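Local coordinates for regulatory protein PCRH (Pseudomonas aeruginosa, PDB 2XCB) that acts as a type III secretion chaperone, binding the chaperone-binding region of the minor translocator protein PopD, at residues R11-Y22 against L44-Y54. Sequence-based numbering, arbitrary orientation.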
ATOM      1  N   ARG A  11       0.809  -4.277  10.329  1.00 50.60           N
ATOM      2  CA  ARG A  11       1.742  -5.332  10.736  1.00 50.46           C
ATOM      3  C   ARG A  11       1.172  -6.744  10.506  1.00 48.85           C
ATOM      4  O   ARG A  11       0.003  -6.976  10.748  1.00 49.54           O
ATOM      5  CB  ARG A  11       2.118  -5.150  12.197  1.00 51.32           C
ATOM      6  CG  ARG A  11       0.987  -4.655  13.141  1.00 56.05           C
ATOM      7  CD  ARG A  11       1.568  -4.180  14.525  1.00 65.26           C
ATOM      8  NE  ARG A  11       2.819  -3.421  14.338  1.00 70.35           N
ATOM      9  CZ  ARG A  11       4.056  -3.924  14.433  1.00 72.11           C
ATOM     10  NH1 ARG A  11       4.266  -5.199  14.776  1.00 71.87           N
ATOM     11  NH2 ARG A  11       5.095  -3.136  14.187  1.00 73.85           N
ATOM     12  N   GLY A  12       1.968  -7.668   9.985  1.00 47.36           N
ATOM     13  CA  GLY A  12       1.516  -9.056   9.878  1.00 44.36           C
ATOM     14  C   GLY A  12       0.927  -9.464   8.526  1.00 42.66           C
ATOM     15  O   GLY A  12       0.351 -10.576   8.413  1.00 41.10           O
ATOM     16  N   LEU A  13       1.064  -8.592   7.510  1.00 39.44           N
ATOM     17  CA  LEU A  13       0.602  -8.914   6.133  1.00 36.82           C
ATOM     18  C   LEU A  13       1.344 -10.095   5.473  1.00 36.73           C
ATOM     19  O   LEU A  13       2.543 -10.303   5.698  1.00 36.01           O
ATOM     20  CB  LEU A  13       0.684  -7.697   5.211  1.00 35.67           C
ATOM     21  CG  LEU A  13      -0.099  -6.398   5.447  1.00 34.42           C
ATOM     22  CD1 LEU A  13       0.401  -5.295   4.458  1.00 28.24           C
ATOM     23  CD2 LEU A  13      -1.640  -6.558   5.373  1.00 28.97           C
ATOM     24  N   SER A  14       0.656 -10.856   4.615  1.00 35.44           N
ATOM     25  CA  SER A  14       1.326 -11.984   3.973  1.00 35.21           C
ATOM     26  C   SER A  14       2.351 -11.453   2.979  1.00 35.41           C
ATOM     27  O   SER A  14       2.290 -10.291   2.591  1.00 33.91           O
ATOM     28  CB  SER A  14       0.331 -12.831   3.187  1.00 35.16           C
ATOM     29  OG  SER A  14      -0.259 -12.038   2.162  1.00 30.37           O
ATOM     30  N   GLU A  15       3.255 -12.337   2.560  1.00 36.16           N
ATOM     31  CA  GLU A  15       4.275 -12.014   1.561  0.50 36.24           C
ATOM     32  C   GLU A  15       3.608 -11.597   0.275  1.00 35.34           C
ATOM     33  O   GLU A  15       4.044 -10.660  -0.401  1.00 35.33           O
ATOM     34  CB  GLU A  15       5.218 -13.201   1.285  0.50 36.60           C
ATOM     35  CG  GLU A  15       6.454 -12.783   0.422  0.50 39.84           C
ATOM     36  CD  GLU A  15       7.277 -13.945  -0.145  0.50 42.62           C
ATOM     37  OE1 GLU A  15       6.911 -15.118   0.091  0.50 43.09           O
ATOM     38  OE2 GLU A  15       8.299 -13.672  -0.824  0.50 42.67           O
ATOM     39  N   ASP A  16       2.517 -12.285  -0.077  1.00 34.87           N
ATOM     40  CA  ASP A  16       1.880 -11.997  -1.361  1.00 33.47           C
ATOM     41  C   ASP A  16       1.281 -10.602  -1.416  1.00 31.58           C
ATOM     42  O   ASP A  16       1.337  -9.955  -2.468  1.00 30.24           O
ATOM     43  CB  ASP A  16       0.824 -13.032  -1.739  1.00 35.45           C
ATOM     44  CG  ASP A  16       0.073 -12.641  -2.981  1.00 37.29           C
ATOM     45  OD1 ASP A  16       0.577 -12.913  -4.089  1.00 46.06           O
ATOM     46  OD2 ASP A  16      -1.027 -12.035  -2.862  1.00 43.97           O
ATOM     47  N   THR A  17       0.731 -10.137  -0.281  1.00 31.55           N
ATOM     48  CA  THR A  17       0.265  -8.729  -0.165  1.00 30.30           C
ATOM     49  C   THR A  17       1.432  -7.741  -0.151  1.00 29.34           C
ATOM     50  O   THR A  17       1.366  -6.731  -0.846  1.00 27.47           O
ATOM     51  CB  THR A  17      -0.648  -8.456   1.075  1.00 30.42           C
ATOM     52  OG1 THR A  17      -1.818  -9.257   0.951  1.00 30.85           O
ATOM     53  CG2 THR A  17      -1.121  -6.962   1.126  1.00 26.85           C
ATOM     54  N   LEU A  18       2.484  -8.024   0.629  1.00 28.29           N
ATOM     55  CA  LEU A  18       3.748  -7.231   0.484  1.00 27.64           C
ATOM     56  C   LEU A  18       4.268  -7.096  -0.940  1.00 26.62           C
ATOM     57  O   LEU A  18       4.646  -6.020  -1.378  1.00 25.94           O
ATOM     58  CB  LEU A  18       4.854  -7.772   1.380  1.00 28.76           C
ATOM     59  CG  LEU A  18       4.473  -7.648   2.839  1.00 30.52           C
ATOM     60  CD1 LEU A  18       5.396  -8.435   3.707  1.00 33.96           C
ATOM     61  CD2 LEU A  18       4.422  -6.199   3.242  1.00 29.91           C
ATOM     62  N   GLU A  19       4.256  -8.190  -1.692  1.00 28.21           N
ATOM     63  CA  GLU A  19       4.666  -8.176  -3.078  1.00 28.89           C
ATOM     64  C   GLU A  19       3.819  -7.242  -3.923  1.00 29.44           C
ATOM     65  O   GLU A  19       4.333  -6.481  -4.758  1.00 29.73           O
ATOM     66  CB  GLU A  19       4.639  -9.588  -3.645  1.00 29.75           C
ATOM     67  CG  GLU A  19       5.510  -9.777  -4.888  1.00 35.28           C
ATOM     68  CD  GLU A  19       6.881  -9.015  -4.841  1.00 37.37           C
ATOM     69  OE1 GLU A  19       7.645  -9.220  -3.855  1.00 32.86           O
ATOM     70  OE2 GLU A  19       7.132  -8.209  -5.807  1.00 39.70           O
ATOM     71  N   GLN A  20       2.514  -7.265  -3.709  1.00 28.35           N
ATOM     72  CA  GLN A  20       1.654  -6.333  -4.429  1.00 27.11           C
ATOM     73  C   GLN A  20       1.843  -4.884  -3.995  1.00 24.98           C
ATOM     74  O   GLN A  20       1.740  -3.929  -4.811  1.00 24.22           O
ATOM     75  CB  GLN A  20       0.182  -6.764  -4.300  1.00 29.11           C
ATOM     76  CG  GLN A  20      -0.116  -8.095  -4.997  1.00 33.92           C
ATOM     77  CD  GLN A  20      -1.502  -8.642  -4.609  1.00 42.07           C
ATOM     78  OE1 GLN A  20      -2.457  -7.882  -4.524  1.00 45.81           O
ATOM     79  NE2 GLN A  20      -1.599  -9.955  -4.353  1.00 44.12           N
ATOM     80  N   LEU A  21       2.164  -4.699  -2.729  1.00 23.38           N
ATOM     81  CA  LEU A  21       2.443  -3.358  -2.247  1.00 23.47           C
ATOM     82  C   LEU A  21       3.788  -2.834  -2.782  1.00 23.61           C
ATOM     83  O   LEU A  21       3.912  -1.650  -3.103  1.00 22.89           O
ATOM     84  CB  LEU A  21       2.505  -3.455  -0.755  1.00 25.11           C
ATOM     85  CG  LEU A  21       1.847  -2.434   0.128  1.00 29.94           C
ATOM     86  CD1 LEU A  21       0.622  -1.837  -0.584  1.00 28.56           C
ATOM     87  CD2 LEU A  21       1.487  -3.129   1.447  1.00 28.04           C
ATOM     88  N   TYR A  22       4.788  -3.718  -2.881  1.00 22.70           N
ATOM     89  CA  TYR A  22       6.021  -3.342  -3.556  1.00 22.13           C
ATOM     90  C   TYR A  22       5.783  -2.965  -4.994  1.00 24.66           C
ATOM     91  O   TYR A  22       6.288  -1.925  -5.452  1.00 25.24           O
ATOM     92  CB  TYR A  22       7.121  -4.398  -3.378  1.00 21.58           C
ATOM     93  CG  TYR A  22       8.354  -4.100  -4.252  1.00 22.24           C
ATOM     94  CD1 TYR A  22       9.299  -3.180  -3.839  1.00 21.89           C
ATOM     95  CD2 TYR A  22       8.501  -4.670  -5.538  1.00 23.21           C
ATOM     96  CE1 TYR A  22      10.415  -2.889  -4.616  1.00 21.32           C
ATOM     97  CE2 TYR A  22       9.635  -4.346  -6.355  1.00 22.82           C
ATOM     98  CZ  TYR A  22      10.536  -3.461  -5.893  1.00 25.29           C
ATOM     99  OH  TYR A  22      11.621  -3.165  -6.645  1.00 26.59           O
ATOM    100  N   LEU A  44       6.823  -0.258   3.682  1.00 21.90           N
ATOM    101  CA  LEU A  44       7.419  -1.547   3.519  1.00 20.87           C
ATOM    102  C   LEU A  44       8.720  -1.784   4.333  1.00 20.44           C
ATOM    103  O   LEU A  44       8.839  -2.853   4.937  1.00 19.23           O
ATOM    104  CB  LEU A  44       7.654  -1.847   2.063  1.00 21.68           C
ATOM    105  CG  LEU A  44       6.396  -2.054   1.224  1.00 23.10           C
ATOM    106  CD1 LEU A  44       6.790  -1.741  -0.154  1.00 23.71           C
ATOM    107  CD2 LEU A  44       5.832  -3.524   1.346  1.00 25.11           C
ATOM    108  N   CYS A  45       9.651  -0.814   4.354  1.00 20.21           N
ATOM    109  CA  CYS A  45      10.812  -0.803   5.276  1.00 21.83           C
ATOM    110  C   CYS A  45      10.430  -0.964   6.785  1.00 23.31           C
ATOM    111  O   CYS A  45      11.209  -1.521   7.610  1.00 21.81           O
ATOM    112  CB  CYS A  45      11.611   0.510   5.111  1.00 21.60           C
ATOM    113  SG  CYS A  45      12.438   0.634   3.487  1.00 21.38           S
ATOM    114  N   MET A  46       9.264  -0.468   7.166  1.00 23.19           N
ATOM    115  CA  MET A  46       8.737  -0.777   8.542  1.00 23.95           C
ATOM    116  C   MET A  46       8.220  -2.207   8.703  1.00 23.03           C
ATOM    117  O   MET A  46       8.397  -2.837   9.724  1.00 23.37           O
ATOM    118  CB  MET A  46       7.626   0.234   8.932  1.00 24.61           C
ATOM    119  CG  MET A  46       8.225   1.625   8.979  1.00 32.05           C
ATOM    120  SD  MET A  46       7.148   2.942   9.476  1.00 44.08           S
ATOM    121  CE  MET A  46       6.242   3.372   8.024  1.00 45.56           C
ATOM    122  N   LEU A  47       7.521  -2.695   7.700  1.00 21.55           N
ATOM    123  CA  LEU A  47       6.952  -4.017   7.677  1.00 22.29           C
ATOM    124  C   LEU A  47       7.966  -5.126   7.505  1.00 23.63           C
ATOM    125  O   LEU A  47       7.727  -6.249   7.931  1.00 22.01           O
ATOM    126  CB  LEU A  47       5.964  -4.106   6.455  1.00 21.49           C
ATOM    127  CG  LEU A  47       4.664  -3.300   6.677  1.00 25.32           C
ATOM    128  CD1 LEU A  47       3.755  -3.328   5.509  1.00 26.53           C
ATOM    129  CD2 LEU A  47       3.986  -3.810   7.955  1.00 30.67           C
ATOM    130  N   ASP A  48       9.066  -4.851   6.789  1.00 22.79           N
ATOM    131  CA  ASP A  48      10.072  -5.851   6.559  1.00 22.42           C
ATOM    132  C   ASP A  48      11.427  -5.236   6.625  1.00 22.98           C
ATOM    133  O   ASP A  48      11.863  -4.638   5.667  1.00 22.58           O
ATOM    134  CB  ASP A  48       9.926  -6.524   5.165  1.00 22.16           C
ATOM    135  CG  ASP A  48      10.900  -7.684   4.983  1.00 26.18           C
ATOM    136  OD1 ASP A  48      10.635  -8.601   4.179  1.00 23.85           O
ATOM    137  OD2 ASP A  48      11.975  -7.710   5.647  1.00 26.47           O
ATOM    138  N   HIS A  49      12.089  -5.393   7.757  1.00 23.82           N
ATOM    139  CA  HIS A  49      13.353  -4.703   8.013  1.00 25.12           C
ATOM    140  C   HIS A  49      14.573  -5.216   7.205  1.00 24.25           C
ATOM    141  O   HIS A  49      15.668  -4.672   7.366  1.00 25.26           O
ATOM    142  CB  HIS A  49      13.734  -4.789   9.508  1.00 25.08           C
ATOM    143  CG  HIS A  49      12.710  -4.255  10.466  1.00 27.47           C
ATOM    144  ND1 HIS A  49      11.614  -3.516  10.075  1.00 30.60           N
ATOM    145  CD2 HIS A  49      12.664  -4.297  11.822  1.00 25.17           C
ATOM    146  CE1 HIS A  49      10.919  -3.148  11.138  1.00 25.66           C
ATOM    147  NE2 HIS A  49      11.530  -3.607  12.211  1.00 30.54           N
ATOM    148  N   TYR A  50      14.412  -6.236   6.341  1.00 24.96           N
ATOM    149  CA  TYR A  50      15.587  -6.930   5.753  1.00 24.02           C
ATOM    150  C   TYR A  50      15.563  -7.020   4.249  1.00 24.29           C
ATOM    151  O   TYR A  50      16.527  -7.494   3.641  1.00 23.60           O
ATOM    152  CB  TYR A  50      15.754  -8.347   6.328  1.00 24.87           C
ATOM    153  CG  TYR A  50      15.755  -8.349   7.838  1.00 28.49           C
ATOM    154  CD1 TYR A  50      14.631  -8.763   8.543  1.00 29.26           C
ATOM    155  CD2 TYR A  50      16.848  -7.874   8.560  1.00 31.61           C
ATOM    156  CE1 TYR A  50      14.603  -8.763   9.931  1.00 33.58           C
ATOM    157  CE2 TYR A  50      16.834  -7.845   9.952  1.00 33.26           C
ATOM    158  CZ  TYR A  50      15.697  -8.314  10.631  1.00 35.95           C
ATOM    159  OH  TYR A  50      15.643  -8.304  12.007  1.00 38.10           O
ATOM    160  N   ASP A  51      14.460  -6.614   3.632  1.00 21.29           N
ATOM    161  CA  ASP A  51      14.343  -6.773   2.185  1.00 21.88           C
ATOM    162  C   ASP A  51      15.030  -5.563   1.522  1.00 21.17           C
ATOM    163  O   ASP A  51      14.468  -4.470   1.503  1.00 20.33           O
ATOM    164  CB  ASP A  51      12.853  -6.907   1.754  1.00 21.44           C
ATOM    165  CG  ASP A  51      12.717  -7.301   0.332  1.00 27.63           C
ATOM    166  OD1 ASP A  51      11.773  -8.074   0.047  1.00 26.75           O
ATOM    167  OD2 ASP A  51      13.557  -6.849  -0.522  1.00 27.96           O
ATOM    168  N   ALA A  52      16.262  -5.748   1.027  1.00 22.07           N
ATOM    169  CA  ALA A  52      17.025  -4.636   0.411  1.00 21.57           C
ATOM    170  C   ALA A  52      16.242  -3.870  -0.693  1.00 20.54           C
ATOM    171  O   ALA A  52      16.451  -2.681  -0.874  1.00 20.11           O
ATOM    172  CB  ALA A  52      18.415  -5.136  -0.122  1.00 20.88           C
ATOM    173  N   ARG A  53      15.391  -4.542  -1.465  1.00 19.73           N
ATOM    174  CA  ARG A  53      14.610  -3.814  -2.468  1.00 21.41           C
ATOM    175  C   ARG A  53      13.860  -2.618  -1.896  1.00 19.50           C
ATOM    176  O   ARG A  53      13.750  -1.531  -2.561  1.00 21.16           O
ATOM    177  CB  ARG A  53      13.612  -4.700  -3.231  1.00 21.48           C
ATOM    178  CG  ARG A  53      14.152  -6.015  -3.816  1.00 26.01           C
ATOM    179  CD  ARG A  53      12.988  -7.018  -4.362  1.00 26.58           C
ATOM    180  NE  ARG A  53      12.100  -7.393  -3.259  1.00 28.47           N
ATOM    181  CZ  ARG A  53      10.837  -7.791  -3.377  1.00 32.03           C
ATOM    182  NH1 ARG A  53      10.263  -7.924  -4.582  1.00 31.67           N
ATOM    183  NH2 ARG A  53      10.164  -8.081  -2.276  1.00 30.71           N
ATOM    184  N   TYR A  54      13.331  -2.779  -0.697  1.00 18.16           N
ATOM    185  CA  TYR A  54      12.509  -1.694  -0.110  1.00 17.51           C
ATOM    186  C   TYR A  54      13.389  -0.477   0.217  1.00 17.80           C
ATOM    187  O   TYR A  54      12.943   0.668   0.172  1.00 18.21           O
ATOM    188  CB  TYR A  54      11.792  -2.140   1.188  1.00 17.45           C
ATOM    189  CG  TYR A  54      10.909  -3.356   1.013  1.00 17.86           C
ATOM    190  CD1 TYR A  54      10.503  -3.745  -0.261  1.00 20.49           C
ATOM    191  CD2 TYR A  54      10.468  -4.109   2.113  1.00 19.01           C
ATOM    192  CE1 TYR A  54       9.677  -4.920  -0.450  1.00 23.26           C
ATOM    193  CE2 TYR A  54       9.629  -5.303   1.925  1.00 19.98           C
ATOM    194  CZ  TYR A  54       9.250  -5.645   0.646  1.00 23.83           C
ATOM    195  OH  TYR A  54       8.459  -6.760   0.460  1.00 25.04           O
TER
HETATM  196  O   HOH W   1      14.014  -2.033  -5.568  1.00 32.13           O
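At the N-terminal end of this all-helical, TPR-like chaperone, helix 15-30 packs on the end of helix 34-47 and the start of helix 52-64. Leu18 meets two leucines of helix 34-47. Leu18 CD2 lies 3.6 Å from Leu44 CD2 and also touches Leu47 CD1. The Leu18 and Leu44 side chains run antiparallel past one another, meeting through their CD2 methyls. The other methyl of Leu44, CD1, rests against the backbone of Tyr22. Leu47 extends the apolar seam to Leu13, and Leu47 CD2 reaches Arg11 CA at 3.9 Å.

Beside this seam, Arg53 reaches from helix 52-64 to helix 15-30, where it forms a salt bridge with Glu19. Arg53 NH1 and NH2 both donate to Glu19 OE1, at 3.0 and 3.2 Å. Both meet OE1 on its syn side, and the carboxylate and guanidinium planes are nearly coplanar, 30° apart. Glu19 CG is anti to the backbone N (chi1 -159°), and a bend at chi2 brings the carboxylate to Arg53. On another edge, Asp51 holds the guanidinium side-on: Arg53 NH2 donates to Asp51 OD1 at 2.8 Å and Arg53 NE to Asp51 OD2 at 3.1 Å. Asp51 is also the N-cap of helix 52-64, accepting a weak bond from Arg53 N.

Arg53 CZ sits over one face of the Tyr22 ring, 4.6 Å from its centroid, in a cation-pi contact. Tyr54 CD1 approaches the same ring obliquely, 3.8 Å from Tyr22 CD1. Tyr22 OH hydrogen-bonds to the backbone of the bound peptide and accepts a hydrogen bond from a water that also donates to Arg53 O.

Two carboxylates fix the guanidinium's rotation; the trio would formally be net negative. Its place over Tyr22 is consistent with a second-shell part in peptide binding.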